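Local coordinates for hypothetical protein SMU.776 (Streptococcus mutans, PDB 2B78) that probably binds RNA and transfers methyl groups from S-adenosyl-L-methionine, its exact substrate being unknown, at residues 330-335 / 376-381; 177-182 / 202-207; 34-39 / 49-54; 147-152 / 164-169. All blocks are in the same frame, centred on the assembly; numbering follows the deposited sequence.

Interaction 1. Residues 330-335 / 376-381; sequences STNAAN and NYLKVF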
loop_
_atom_site.group_PDB
_atom_site.type_symbol
_atom_site.label_atom_id
_atom_site.label_comp_id
_atom_site.label_asym_id
_atom_site.label_seq_id
_atom_site.Cartn_x
_atom_site.Cartn_y
_atom_site.Cartn_z
ATOM N N SER A 330 -6.878 -9.746 -3.738
ATOM C CA SER A 330 -6.315 -8.473 -3.336
ATOM C C SER A 330 -5.621 -7.726 -4.471
ATOM O O SER A 330 -5.141 -8.324 -5.438
ATOM C CB SER A 330 -5.325 -8.706 -2.189
ATOM O OG SER A 330 -4.462 -7.605 -2.017
ATOM N N THR A 331 -5.594 -6.405 -4.361
ATOM C CA THR A 331 -4.928 -5.569 -5.355
ATOM C C THR A 331 -4.681 -4.205 -4.739
ATOM O O THR A 331 -5.497 -3.721 -3.947
ATOM C CB THR A 331 -5.776 -5.385 -6.645
ATOM O OG1 THR A 331 -5.050 -4.568 -7.576
ATOM C CG2 THR A 331 -7.103 -4.703 -6.335
ATOM N N ASN A 332 -3.546 -3.601 -5.086
ATOM C CA ASN A 332 -3.189 -2.272 -4.588
ATOM C C ASN A 332 -3.212 -1.288 -5.752
ATOM O O ASN A 332 -2.706 -0.170 -5.632
ATOM C CB ASN A 332 -1.782 -2.267 -3.974
ATOM C CG ASN A 332 -1.744 -2.827 -2.565
ATOM O OD1 ASN A 332 -2.466 -2.366 -1.678
ATOM N ND2 ASN A 332 -0.885 -3.815 -2.345
ATOM N N ALA A 333 -3.798 -1.709 -6.875
ATOM C CA ALA A 333 -3.876 -0.873 -8.079
ATOM C C ALA A 333 -4.753 0.355 -7.867
ATOM O O ALA A 333 -5.979 0.241 -7.793
ATOM C CB ALA A 333 -4.407 -1.687 -9.244
ATOM N N ALA A 334 -4.114 1.525 -7.793
ATOM C CA ALA A 334 -4.804 2.796 -7.566
ATOM C C ALA A 334 -5.670 3.222 -8.742
ATOM O O ALA A 334 -6.613 4.010 -8.581
ATOM C CB ALA A 334 -3.783 3.891 -7.256
ATOM N N ASN A 335 -5.346 2.693 -9.917
ATOM C CA ASN A 335 -6.063 2.999 -11.144
ATOM C C ASN A 335 -7.345 2.194 -11.313
ATOM O O ASN A 335 -8.129 2.470 -12.219
ATOM C CB ASN A 335 -5.147 2.763 -12.348
ATOM C CG ASN A 335 -4.313 1.497 -12.207
ATOM O OD1 ASN A 335 -3.420 1.420 -11.358
ATOM N ND2 ASN A 335 -4.602 0.499 -13.035
ATOM N N ASN A 376 -8.383 5.489 -1.715
ATOM C CA ASN A 376 -8.401 4.204 -1.027
ATOM C C ASN A 376 -8.069 3.112 -2.046
ATOM O O ASN A 376 -8.956 2.394 -2.526
ATOM C CB ASN A 376 -9.784 3.962 -0.408
ATOM C CG ASN A 376 -9.726 2.984 0.732
ATOM O OD1 ASN A 376 -8.764 2.230 0.835
ATOM N ND2 ASN A 376 -10.749 2.978 1.595
ATOM N N TYR A 377 -6.779 2.968 -2.340
ATOM C CA TYR A 377 -6.306 2.029 -3.348
ATOM C C TYR A 377 -6.341 0.531 -3.060
ATOM O O TYR A 377 -6.419 -0.274 -3.989
ATOM C CB TYR A 377 -4.891 2.426 -3.775
ATOM C CG TYR A 377 -3.855 2.370 -2.670
ATOM C CD1 TYR A 377 -3.267 1.164 -2.306
ATOM C CD2 TYR A 377 -3.448 3.532 -2.002
ATOM C CE1 TYR A 377 -2.300 1.106 -1.317
ATOM C CE2 TYR A 377 -2.472 3.480 -0.999
ATOM C CZ TYR A 377 -1.905 2.264 -0.668
ATOM O OH TYR A 377 -0.929 2.190 0.303
ATOM N N LEU A 378 -6.277 0.146 -1.792
ATOM C CA LEU A 378 -6.298 -1.271 -1.466
ATOM C C LEU A 378 -7.720 -1.803 -1.555
ATOM O O LEU A 378 -8.661 -1.180 -1.070
ATOM C CB LEU A 378 -5.739 -1.499 -0.058
ATOM C CG LEU A 378 -5.678 -2.925 0.493
ATOM C CD1 LEU A 378 -4.758 -3.785 -0.370
ATOM C CD2 LEU A 378 -5.154 -2.890 1.913
ATOM N N LYS A 379 -7.870 -2.953 -2.203
ATOM C CA LYS A 379 -9.172 -3.595 -2.340
ATOM C C LYS A 379 -8.949 -5.082 -2.141
ATOM O O LYS A 379 -8.192 -5.705 -2.884
ATOM C CB LYS A 379 -9.751 -3.335 -3.731
ATOM C CG LYS A 379 -10.140 -1.888 -3.973
ATOM C CD LYS A 379 -10.375 -1.609 -5.435
ATOM C CE LYS A 379 -9.071 -1.280 -6.139
ATOM N NZ LYS A 379 -8.529 0.019 -5.654
ATOM N N VAL A 380 -9.581 -5.652 -1.120
ATOM C CA VAL A 380 -9.426 -7.077 -0.862
ATOM C C VAL A 380 -10.796 -7.695 -0.687
ATOM O O VAL A 380 -11.543 -7.332 0.231
ATOM C CB VAL A 380 -8.575 -7.340 0.404
ATOM C CG1 VAL A 380 -8.304 -8.832 0.551
ATOM C CG2 VAL A 380 -7.256 -6.571 0.308
ATOM N N PHE A 381 -11.126 -8.617 -1.587
ATOM C CA PHE A 381 -12.408 -9.306 -1.560
ATOM C C PHE A 381 -12.252 -10.732 -1.073
ATOM O O PHE A 381 -11.394 -11.469 -1.560
ATOM C CB PHE A 381 -13.016 -9.345 -2.963
ATOM C CG PHE A 381 -13.774 -8.106 -3.339
ATOM C CD1 PHE A 381 -14.932 -7.753 -2.654
ATOM C CD2 PHE A 381 -13.351 -7.316 -4.402
ATOM C CE1 PHE A 381 -15.668 -6.625 -3.028
ATOM C CE2 PHE A 381 -14.076 -6.184 -4.789
ATOM C CZ PHE A 381 -15.243 -5.840 -4.096
#
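Thr-331 and Lys-379 exchange two backbone bonds: Thr-331 N donates to Lys-379 O at 3.1 Å, and Lys-379 N returns one to Thr-331 O at 3.0 Å, the straighter of the two. One step along, Ser-330 and Val-380 form a non-hydrogen-bonded antiparallel pair, with the CA-H of Ser-330 also turned to Lys-379 O.

Where strand 325-331 ends, Thr-331 makes an ST turn. Its OG1 stands anti to the backbone N (chi1 -179°) and accepts from Ala-333 N at 3.2 Å. The lysine chain bends at its last two torsions, which brings NZ back to Tyr-377 O at 2.7 Å, above that carbonyl's plane. Weak bonds run from NZ to Ala-333 O, at 3.3 Å, and to Met-336 O, so one ammonium gathers carbonyls from both sides of the contact.

The seam belongs to the seven-stranded sheet of a class I methyltransferase fold, order 3-2-1-4-5-7-6, in which the last strand, 379-384, slots in antiparallel between its neighbours.

Among the apolar contacts, Thr-331 CG2 runs beside the lysine, 4.0 Å from Lys-379 CE, and touches Phe-341 of helix 338-349. On the face of Ser-330, Val-380 CG2 packs against the serine CB, while OG bonds to Asp-292. Beyond the strand end, Ala-334 CB rests 3.9 Å from Tyr-377 CB.

Asn-332 is the polar group there. Its OD1 comes in at the ring edge of Tyr-377, 3.5 Å from CE1, with amide and ring planes 64° apart. Leu-378 CD1 also presses on this buried oxygen, which has no hydrogen-bond partner in the model. The phenol hydroxyl is bonded to Asp-198.

Interaction 2. Residues 177-182 / 202-207; sequences LENGIS and VRNELI
Glu-178 and Arg-203 meet in a side-on salt bridge with two parallel bonds. Arg-203 NE donates to Glu-178 OE1 at 2.7 Å, and Arg-203 NH2 to Glu-178 OE2, also at 2.7 Å. Each oxygen uses its syn lone pair, and the carboxylate and guanidinium planes lie only 12° apart, so the pairing fixes the rotation of both groups. The glutamate CG is anti to the backbone N (chi1 -169°), and the chain beyond stays extended to meet the arginine at about a right angle. NH2 has a second acceptor in Phe-196 O, which ties the charged pair to the loop before the helix.

The glutamate opens a type I' turn, Glu-178 to Ile-181, which closes the tight hairpin of strands 174-178 and 181-185. That hairpin leans with its turn against one side of helix 200-210, just ahead of the first strand of the methyltransferase sheet, 215-219.

Apolar contact comes from two isoleucines reaching tip to tip. Ile-181 CD1 and Ile-207 CD1 are 3.4 Å apart, tighter than normal van der Waals contact. Asn-179 CB adds to this patch, 4.0 Å from Ile-207 CD1.

Between Asn-179 and Asn-204 the link runs through a water, which donates to Asn-204 OD1 at 2.9 Å and, weakly, to Asn-179 O.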
loop_
_atom_site.group_PDB
_atom_site.type_symbol
_atom_site.label_atom_id
_atom_site.label_comp_id
_atom_site.label_asym_id
_atom_site.label_seq_id
_atom_site.Cartn_x
_atom_site.Cartn_y
_atom_site.Cartn_z
ATOM N N LEU A 177 6.959 -5.988 14.925
ATOM C CA LEU A 177 5.817 -6.762 15.364
ATOM C C LEU A 177 4.573 -6.167 14.730
ATOM O O LEU A 177 4.469 -4.944 14.589
ATOM C CB LEU A 177 5.694 -6.693 16.890
ATOM C CG LEU A 177 5.071 -7.867 17.648
ATOM C CD1 LEU A 177 6.054 -9.031 17.663
ATOM C CD2 LEU A 177 4.747 -7.445 19.080
ATOM N N GLU A 178 3.645 -7.035 14.327
ATOM C CA GLU A 178 2.376 -6.599 13.742
ATOM C C GLU A 178 1.322 -7.601 14.181
ATOM O O GLU A 178 1.445 -8.796 13.903
ATOM C CB GLU A 178 2.433 -6.572 12.213
ATOM C CG GLU A 178 1.231 -5.863 11.570
ATOM C CD GLU A 178 1.109 -6.140 10.080
ATOM O OE1 GLU A 178 0.717 -7.271 9.715
ATOM O OE2 GLU A 178 1.401 -5.231 9.274
ATOM N N ASN A 179 0.288 -7.109 14.864
ATOM C CA ASN A 179 -0.774 -7.968 15.369
ATOM C C ASN A 179 -0.170 -8.961 16.350
ATOM O O ASN A 179 -0.688 -10.059 16.541
ATOM C CB ASN A 179 -1.442 -8.722 14.222
ATOM C CG ASN A 179 -2.179 -7.807 13.270
ATOM O OD1 ASN A 179 -2.107 -7.979 12.050
ATOM N ND2 ASN A 179 -2.905 -6.839 13.816
ATOM N N GLY A 180 0.951 -8.590 16.954
ATOM C CA GLY A 180 1.571 -9.485 17.914
ATOM C C GLY A 180 2.479 -10.578 17.390
ATOM O O GLY A 180 2.920 -11.419 18.169
ATOM N N ILE A 181 2.744 -10.608 16.088
ATOM C CA ILE A 181 3.657 -11.616 15.547
ATOM C C ILE A 181 4.801 -10.897 14.829
ATOM O O ILE A 181 4.681 -9.715 14.463
ATOM C CB ILE A 181 2.942 -12.633 14.614
ATOM C CG1 ILE A 181 2.559 -11.990 13.292
ATOM C CG2 ILE A 181 1.687 -13.188 15.316
ATOM C CD1 ILE A 181 2.203 -13.023 12.223
ATOM N N SER A 182 5.921 -11.591 14.647
ATOM C CA SER A 182 7.102 -10.983 14.030
ATOM C C SER A 182 7.205 -11.105 12.523
ATOM O O SER A 182 6.769 -12.096 11.938
ATOM C CB SER A 182 8.376 -11.573 14.652
ATOM O OG SER A 182 8.416 -11.342 16.050
ATOM N N VAL A 202 -5.762 -7.765 6.979
ATOM C CA VAL A 202 -6.035 -9.005 6.259
ATOM C C VAL A 202 -5.215 -10.094 6.947
ATOM O O VAL A 202 -5.695 -11.215 7.154
ATOM C CB VAL A 202 -5.618 -8.922 4.770
ATOM C CG1 VAL A 202 -5.998 -10.213 4.065
ATOM C CG2 VAL A 202 -6.303 -7.740 4.090
ATOM N N ARG A 203 -3.969 -9.762 7.296
ATOM C CA ARG A 203 -3.111 -10.711 7.997
ATOM C C ARG A 203 -3.697 -10.989 9.381
ATOM O O ARG A 203 -3.572 -12.098 9.892
ATOM C CB ARG A 203 -1.679 -10.180 8.118
ATOM C CG ARG A 203 -0.884 -10.267 6.816
ATOM C CD ARG A 203 0.582 -9.902 7.006
ATOM N NE ARG A 203 0.760 -8.480 7.311
ATOM C CZ ARG A 203 0.895 -7.528 6.394
ATOM N NH1 ARG A 203 0.880 -7.838 5.104
ATOM N NH2 ARG A 203 1.041 -6.265 6.768
ATOM N N ASN A 204 -4.336 -9.992 9.991
ATOM C CA ASN A 204 -4.954 -10.189 11.304
ATOM C C ASN A 204 -6.040 -11.270 11.234
ATOM O O ASN A 204 -6.182 -12.082 12.151
ATOM C CB ASN A 204 -5.581 -8.882 11.820
ATOM C CG ASN A 204 -6.112 -9.011 13.241
ATOM O OD1 ASN A 204 -5.363 -9.340 14.176
ATOM N ND2 ASN A 204 -7.404 -8.746 13.417
ATOM N N GLU A 205 -6.819 -11.257 10.152
ATOM C CA GLU A 205 -7.897 -12.234 9.973
ATOM C C GLU A 205 -7.335 -13.646 9.885
ATOM O O GLU A 205 -7.913 -14.594 10.426
ATOM C CB GLU A 205 -8.684 -11.939 8.690
ATOM C CG GLU A 205 -9.414 -10.607 8.704
ATOM C CD GLU A 205 -10.575 -10.597 9.671
ATOM O OE1 GLU A 205 -11.566 -11.311 9.405
ATOM O OE2 GLU A 205 -10.499 -9.888 10.698
ATOM N N LEU A 206 -6.213 -13.779 9.191
ATOM C CA LEU A 206 -5.562 -15.068 9.009
ATOM C C LEU A 206 -4.988 -15.568 10.331
ATOM O O LEU A 206 -5.146 -16.738 10.696
ATOM C CB LEU A 206 -4.458 -14.926 7.950
ATOM C CG LEU A 206 -4.990 -14.756 6.519
ATOM C CD1 LEU A 206 -3.925 -14.211 5.574
ATOM C CD2 LEU A 206 -5.485 -16.124 6.031
ATOM N N ILE A 207 -4.328 -14.672 11.061
ATOM C CA ILE A 207 -3.751 -15.035 12.350
ATOM C C ILE A 207 -4.854 -15.423 13.301
ATOM O O ILE A 207 -4.668 -16.262 14.178
ATOM C CB ILE A 207 -2.978 -13.861 12.953
ATOM C CG1 ILE A 207 -1.789 -13.549 12.045
ATOM C CG2 ILE A 207 -2.533 -14.191 14.379
ATOM C CD1 ILE A 207 -1.098 -12.255 12.367
HETATM O O HOH W 1 -3.491 -11.240 15.216
#

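Interaction 3. Residues 34-39 / 49-54; sequences QVVQLY and AYLSKQ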
loop_
_atom_site.group_PDB
_atom_site.type_symbol
_atom_site.label_atom_id
_atom_site.label_comp_id
_atom_site.label_asym_id
_atom_site.label_seq_id
_atom_site.Cartn_x
_atom_site.Cartn_y
_atom_site.Cartn_z
ATOM N N GLN A 34 6.380 23.880 -8.862
ATOM C CA GLN A 34 6.351 25.193 -8.240
ATOM C C GLN A 34 5.028 25.347 -7.518
ATOM O O GLN A 34 4.072 24.615 -7.793
ATOM C CB GLN A 34 6.497 26.294 -9.298
ATOM C CG GLN A 34 5.429 26.271 -10.389
ATOM C CD GLN A 34 5.648 27.333 -11.457
ATOM O OE1 GLN A 34 5.557 28.536 -11.193
ATOM N NE2 GLN A 34 5.946 26.891 -12.673
ATOM N N VAL A 35 4.986 26.281 -6.577
ATOM C CA VAL A 35 3.765 26.555 -5.835
ATOM C C VAL A 35 2.948 27.506 -6.702
ATOM O O VAL A 35 3.508 28.390 -7.354
ATOM C CB VAL A 35 4.079 27.233 -4.482
ATOM C CG1 VAL A 35 2.789 27.600 -3.766
ATOM C CG2 VAL A 35 4.911 26.296 -3.616
ATOM N N VAL A 36 1.635 27.311 -6.744
ATOM C CA VAL A 36 0.779 28.183 -7.535
ATOM C C VAL A 36 -0.455 28.515 -6.722
ATOM O O VAL A 36 -0.673 27.946 -5.650
ATOM C CB VAL A 36 0.333 27.515 -8.864
ATOM C CG1 VAL A 36 1.557 27.127 -9.696
ATOM C CG2 VAL A 36 -0.535 26.285 -8.577
ATOM N N GLN A 37 -1.243 29.460 -7.221
ATOM C CA GLN A 37 -2.479 29.837 -6.563
ATOM C C GLN A 37 -3.567 29.513 -7.564
ATOM O O GLN A 37 -3.525 29.972 -8.706
ATOM C CB GLN A 37 -2.508 31.329 -6.247
ATOM C CG GLN A 37 -1.399 31.801 -5.328
ATOM C CD GLN A 37 -1.600 33.243 -4.909
ATOM O OE1 GLN A 37 -1.804 34.124 -5.751
ATOM N NE2 GLN A 37 -1.548 33.495 -3.602
ATOM N N LEU A 38 -4.530 28.708 -7.137
ATOM C CA LEU A 38 -5.629 28.302 -8.000
ATOM C C LEU A 38 -6.790 29.279 -7.925
ATOM O O LEU A 38 -7.202 29.676 -6.835
ATOM C CB LEU A 38 -6.119 26.916 -7.590
ATOM C CG LEU A 38 -5.020 25.856 -7.503
ATOM C CD1 LEU A 38 -5.623 24.530 -7.080
ATOM C CD2 LEU A 38 -4.325 25.732 -8.853
ATOM N N TYR A 39 -7.316 29.642 -9.092
ATOM C CA TYR A 39 -8.445 30.565 -9.200
ATOM C C TYR A 39 -9.516 30.002 -10.141
ATOM O O TYR A 39 -9.202 29.280 -11.088
ATOM C CB TYR A 39 -7.969 31.914 -9.750
ATOM C CG TYR A 39 -7.340 32.824 -8.722
ATOM C CD1 TYR A 39 -8.101 33.786 -8.061
ATOM C CD2 TYR A 39 -5.985 32.722 -8.403
ATOM C CE1 TYR A 39 -7.524 34.631 -7.104
ATOM C CE2 TYR A 39 -5.402 33.557 -7.449
ATOM C CZ TYR A 39 -6.179 34.507 -6.806
ATOM O OH TYR A 39 -5.613 35.332 -5.861
ATOM N N ALA A 49 -1.521 25.646 -3.998
ATOM C CA ALA A 49 -1.209 24.292 -4.440
ATOM C C ALA A 49 0.198 24.210 -5.007
ATOM O O ALA A 49 0.863 25.228 -5.182
ATOM C CB ALA A 49 -2.219 23.856 -5.502
ATOM N N TYR A 50 0.658 22.993 -5.283
ATOM C CA TYR A 50 1.971 22.830 -5.886
ATOM C C TYR A 50 1.844 21.881 -7.067
ATOM O O TYR A 50 1.026 20.957 -7.058
ATOM C CB TYR A 50 3.017 22.336 -4.862
ATOM C CG TYR A 50 3.041 20.851 -4.532
ATOM C CD1 TYR A 50 3.502 19.911 -5.454
ATOM C CD2 TYR A 50 2.654 20.395 -3.270
ATOM C CE1 TYR A 50 3.581 18.551 -5.126
ATOM C CE2 TYR A 50 2.733 19.035 -2.929
ATOM C CZ TYR A 50 3.197 18.123 -3.860
ATOM O OH TYR A 50 3.296 16.789 -3.530
ATOM N N LEU A 51 2.639 22.137 -8.099
ATOM C CA LEU A 51 2.619 21.314 -9.292
ATOM C C LEU A 51 3.844 20.422 -9.364
ATOM O O LEU A 51 4.950 20.845 -9.050
ATOM C CB LEU A 51 2.571 22.189 -10.549
ATOM C CG LEU A 51 1.395 23.154 -10.709
ATOM C CD1 LEU A 51 1.542 23.913 -12.020
ATOM C CD2 LEU A 51 0.086 22.378 -10.683
ATOM N N SER A 52 3.625 19.181 -9.777
ATOM C CA SER A 52 4.691 18.211 -9.950
ATOM C C SER A 52 4.023 16.961 -10.479
ATOM O O SER A 52 2.951 16.575 -10.012
ATOM C CB SER A 52 5.401 17.919 -8.625
ATOM O OG SER A 52 6.568 17.138 -8.847
ATOM N N LYS A 53 4.643 16.333 -11.468
ATOM C CA LYS A 53 4.067 15.138 -12.051
ATOM C C LYS A 53 4.137 13.949 -11.108
ATOM O O LYS A 53 5.191 13.643 -10.541
ATOM C CB LYS A 53 4.763 14.819 -13.377
ATOM C CG LYS A 53 4.165 15.585 -14.556
ATOM C CD LYS A 53 4.992 15.442 -15.829
ATOM C CE LYS A 53 6.131 16.458 -15.873
ATOM N NZ LYS A 53 6.879 16.403 -17.168
ATOM N N GLN A 54 2.998 13.286 -10.941
ATOM C CA GLN A 54 2.896 12.122 -10.071
ATOM C C GLN A 54 1.849 11.180 -10.647
ATOM O O GLN A 54 0.665 11.292 -10.335
ATOM C CB GLN A 54 2.489 12.549 -8.656
ATOM C CG GLN A 54 2.523 11.416 -7.636
ATOM C CD GLN A 54 2.217 11.894 -6.237
ATOM O OE1 GLN A 54 2.620 12.992 -5.851
ATOM N NE2 GLN A 54 1.513 11.070 -5.458
#
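Leu-51 lies against Gln-34 and Val-36 of the facing strand, and its side chain can be traced outward. CB sits beside the backbone oxygen of the hairpin partner, 4.0 Å from Gln-34 O. CG is turned anti to the carbonyl carbon (chi1 -59°), and that carries it over to Val-36, 4.1 Å from CG1. CD1 then reaches the same methyl, with Leu-51 CD1 and Val-36 CG1 4.0 Å apart and the two side chains crossing at about a right angle. Leu-29 and Leu-31, from the loop preceding strand 34-39, also pack on this leucine.

The face that carries Leu-51 and Val-36 also carries Ala-49. Its CB meets Leu-38 at 3.8 Å from CD1, farther along the opposite strand, while Val-36 and Leu-38 touch Ile-2 and Leu-4 of strand 2-5 as well. On the other face, Val-35 brings CG1 to 3.4 Å from Ala-49 O. Tyr-50 faces Val-35 as a non-hydrogen-bonded antiparallel pair, but its ring leads off to stack on Phe-127, and its hydroxyl bonds to Gly-108 O and Asn-125.

Backbone bonds set the register: Leu-51 N to Gln-34 O at 2.9 Å, Val-36 N to Ala-49 O at 2.7 Å, and Ala-49 N to Val-36 O at 3.0 Å. The strand segments run at 130° to each other, so they are twisted or bent against each other, and the pairing continues through Leu-38 to Leu-46 and Gly-47. It is the beta hairpin of strands 34-39 and 45-54, second and third in the five-stranded mixed sheet of the PUA-like domain.

Interaction 4. Residues 147-152 / 164-169; sequences LGAYEK and HLYGQE
Ala-149 faces both Leu-165 and Tyr-166 in a classic beta bulge of an antiparallel pairing: its oxygen accepts from Leu-165 N at 2.7 Å and from Tyr-166 N at 3.3 Å, both approaching from the same face of the carbonyl, while Ala-149 N answers with a bond to Tyr-166 O and Gln-168 N closes the end of the pairing on Leu-147 O at 2.8 Å.

Ala-149 CB sits squarely over the Tyr-166 ring, a CH-pi contact 3.5 Å from the centroid; Arg-140 makes a cation-pi contact with the same ring. His-164 turns its edge to one face of Tyr-150, the centroids 4.9 Å apart and the planes at 62°. Its NE2 bonds to Gly-167 O at 2.9 Å, which pins the imidazole across the bend in its own chain. Glu-151 crosses Leu-165 at about a right angle, with OE2 3.7 Å from CD1. Its carboxylate is held by Arg-132 and Trp-123, and a water joins OE2 to His-164 O.

At the tip of the Tyr-150 ring, OH donates to Glu-169 OE2 at 2.5 Å, from above the carboxylate plane, and also takes a bond from Ala-170 N. That donation is consistent with an ionised glutamate, though the short distance should be read with caution, and it ties the chain leaving the hairpin of strands 148-153 and 162-165 back onto that hairpin.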
loop_
_atom_site.group_PDB
_atom_site.type_symbol
_atom_site.label_atom_id
_atom_site.label_comp_id
_atom_site.label_asym_id
_atom_site.label_seq_id
_atom_site.Cartn_x
_atom_site.Cartn_y
_atom_site.Cartn_z
ATOM N N LEU A 147 15.449 6.609 16.230
ATOM C CA LEU A 147 16.902 6.444 16.193
ATOM C C LEU A 147 17.532 6.818 14.856
ATOM O O LEU A 147 18.692 7.248 14.800
ATOM C CB LEU A 147 17.270 4.997 16.525
ATOM C CG LEU A 147 16.728 4.412 17.830
ATOM C CD1 LEU A 147 17.242 2.993 17.966
ATOM C CD2 LEU A 147 17.162 5.260 19.020
ATOM N N GLY A 148 16.778 6.641 13.778
ATOM C CA GLY A 148 17.295 6.953 12.461
ATOM C C GLY A 148 16.205 6.979 11.416
ATOM O O GLY A 148 15.052 6.648 11.709
ATOM N N ALA A 149 16.566 7.367 10.193
ATOM C CA ALA A 149 15.608 7.448 9.099
ATOM C C ALA A 149 16.216 7.120 7.744
ATOM O O ALA A 149 17.410 7.343 7.500
ATOM C CB ALA A 149 14.991 8.847 9.050
ATOM N N TYR A 150 15.362 6.599 6.866
ATOM C CA TYR A 150 15.721 6.236 5.506
ATOM C C TYR A 150 14.690 6.858 4.584
ATOM O O TYR A 150 13.630 7.294 5.038
ATOM C CB TYR A 150 15.705 4.721 5.344
ATOM C CG TYR A 150 16.864 4.060 6.025
ATOM C CD1 TYR A 150 18.036 3.764 5.319
ATOM C CD2 TYR A 150 16.818 3.775 7.386
ATOM C CE1 TYR A 150 19.136 3.198 5.963
ATOM C CE2 TYR A 150 17.909 3.214 8.038
ATOM C CZ TYR A 150 19.062 2.930 7.321
ATOM O OH TYR A 150 20.146 2.385 7.972
ATOM N N GLU A 151 14.998 6.902 3.295
ATOM C CA GLU A 151 14.081 7.479 2.327
ATOM C C GLU A 151 14.034 6.686 1.026
ATOM O O GLU A 151 15.034 6.103 0.615
ATOM C CB GLU A 151 14.484 8.925 2.020
ATOM C CG GLU A 151 15.785 9.057 1.220
ATOM C CD GLU A 151 16.206 10.500 1.015
ATOM O OE1 GLU A 151 15.326 11.384 1.008
ATOM O OE2 GLU A 151 17.421 10.755 0.850
ATOM N N LYS A 152 12.862 6.666 0.393
ATOM C CA LYS A 152 12.680 5.994 -0.894
ATOM C C LYS A 152 12.316 7.063 -1.919
ATOM O O LYS A 152 11.513 7.947 -1.629
ATOM C CB LYS A 152 11.526 4.976 -0.842
ATOM C CG LYS A 152 11.670 3.851 0.172
ATOM C CD LYS A 152 12.914 3.020 -0.079
ATOM C CE LYS A 152 12.962 1.816 0.848
ATOM N NZ LYS A 152 14.228 1.046 0.704
ATOM N N HIS A 164 20.060 6.197 3.275
ATOM C CA HIS A 164 19.988 6.514 4.691
ATOM C C HIS A 164 19.757 8.022 4.702
ATOM O O HIS A 164 20.369 8.738 3.902
ATOM C CB HIS A 164 21.305 6.150 5.383
ATOM C CG HIS A 164 21.374 6.578 6.815
ATOM N ND1 HIS A 164 20.447 6.183 7.756
ATOM C CD2 HIS A 164 22.240 7.395 7.460
ATOM C CE1 HIS A 164 20.734 6.743 8.918
ATOM N NE2 HIS A 164 21.818 7.483 8.766
ATOM N N LEU A 165 18.871 8.504 5.574
ATOM C CA LEU A 165 18.539 9.935 5.623
ATOM C C LEU A 165 19.114 10.709 6.800
ATOM O O LEU A 165 19.733 11.760 6.606
ATOM C CB LEU A 165 17.017 10.128 5.599
ATOM C CG LEU A 165 16.540 11.583 5.512
ATOM C CD1 LEU A 165 17.113 12.228 4.257
ATOM C CD2 LEU A 165 15.010 11.639 5.501
ATOM N N TYR A 166 18.892 10.220 8.019
ATOM C CA TYR A 166 19.445 10.896 9.190
ATOM C C TYR A 166 19.537 9.965 10.385
ATOM O O TYR A 166 18.918 8.903 10.399
ATOM C CB TYR A 166 18.627 12.152 9.550
ATOM C CG TYR A 166 17.233 11.929 10.127
ATOM C CD1 TYR A 166 17.052 11.312 11.364
ATOM C CD2 TYR A 166 16.100 12.376 9.445
ATOM C CE1 TYR A 166 15.778 11.148 11.911
ATOM C CE2 TYR A 166 14.819 12.216 9.985
ATOM C CZ TYR A 166 14.672 11.601 11.220
ATOM O OH TYR A 166 13.424 11.454 11.767
ATOM N N GLY A 167 20.324 10.360 11.381
ATOM C CA GLY A 167 20.467 9.546 12.576
ATOM C C GLY A 167 21.289 8.278 12.431
ATOM O O GLY A 167 22.171 8.181 11.579
ATOM N N GLN A 168 20.996 7.302 13.287
ATOM C CA GLN A 168 21.697 6.022 13.280
ATOM C C GLN A 168 21.310 5.171 12.080
ATOM O O GLN A 168 20.277 5.398 11.448
ATOM C CB GLN A 168 21.377 5.228 14.549
ATOM C CG GLN A 168 22.110 5.660 15.811
ATOM C CD GLN A 168 21.584 4.944 17.048
ATOM O OE1 GLN A 168 21.356 3.735 17.031
ATOM N NE2 GLN A 168 21.389 5.692 18.126
ATOM N N GLU A 169 22.152 4.193 11.764
ATOM C CA GLU A 169 21.875 3.276 10.668
ATOM C C GLU A 169 21.120 2.114 11.300
ATOM O O GLU A 169 21.274 1.841 12.492
ATOM C CB GLU A 169 23.181 2.761 10.047
ATOM C CG GLU A 169 23.876 3.728 9.105
ATOM C CD GLU A 169 23.401 3.611 7.663
ATOM O OE1 GLU A 169 23.848 4.432 6.833
ATOM O OE2 GLU A 169 22.591 2.703 7.350
HETATM O O HOH W 2 20.040 10.675 1.818
#

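Interactions 1 and 2 are the pair that touch: Val-380 CG2 meets Val-202 CG2 at 4.1 Å, so helix 200-210 bridges the antiparallel seam of the central sheet and the hairpin 174-185; the centres of interactions 1 and 2 are about 19 Å apart. Interaction 4 belongs to a separate five-stranded sheet, its nearest atoms about 14 Å from interaction 2, whose strand 174-178 is the next in the chain after 162-165. Interaction 3 lies in the PUA-like domain, about 9 Å from interaction 1 and 11 Å from interaction 4 at the nearest atoms. None includes the S-adenosyl-L-homocysteine residues Asp-242, Arg-246, Asp-271 and Val-272, though interaction 1 shares its sheet with strand 237-242, which ends at Asp-242.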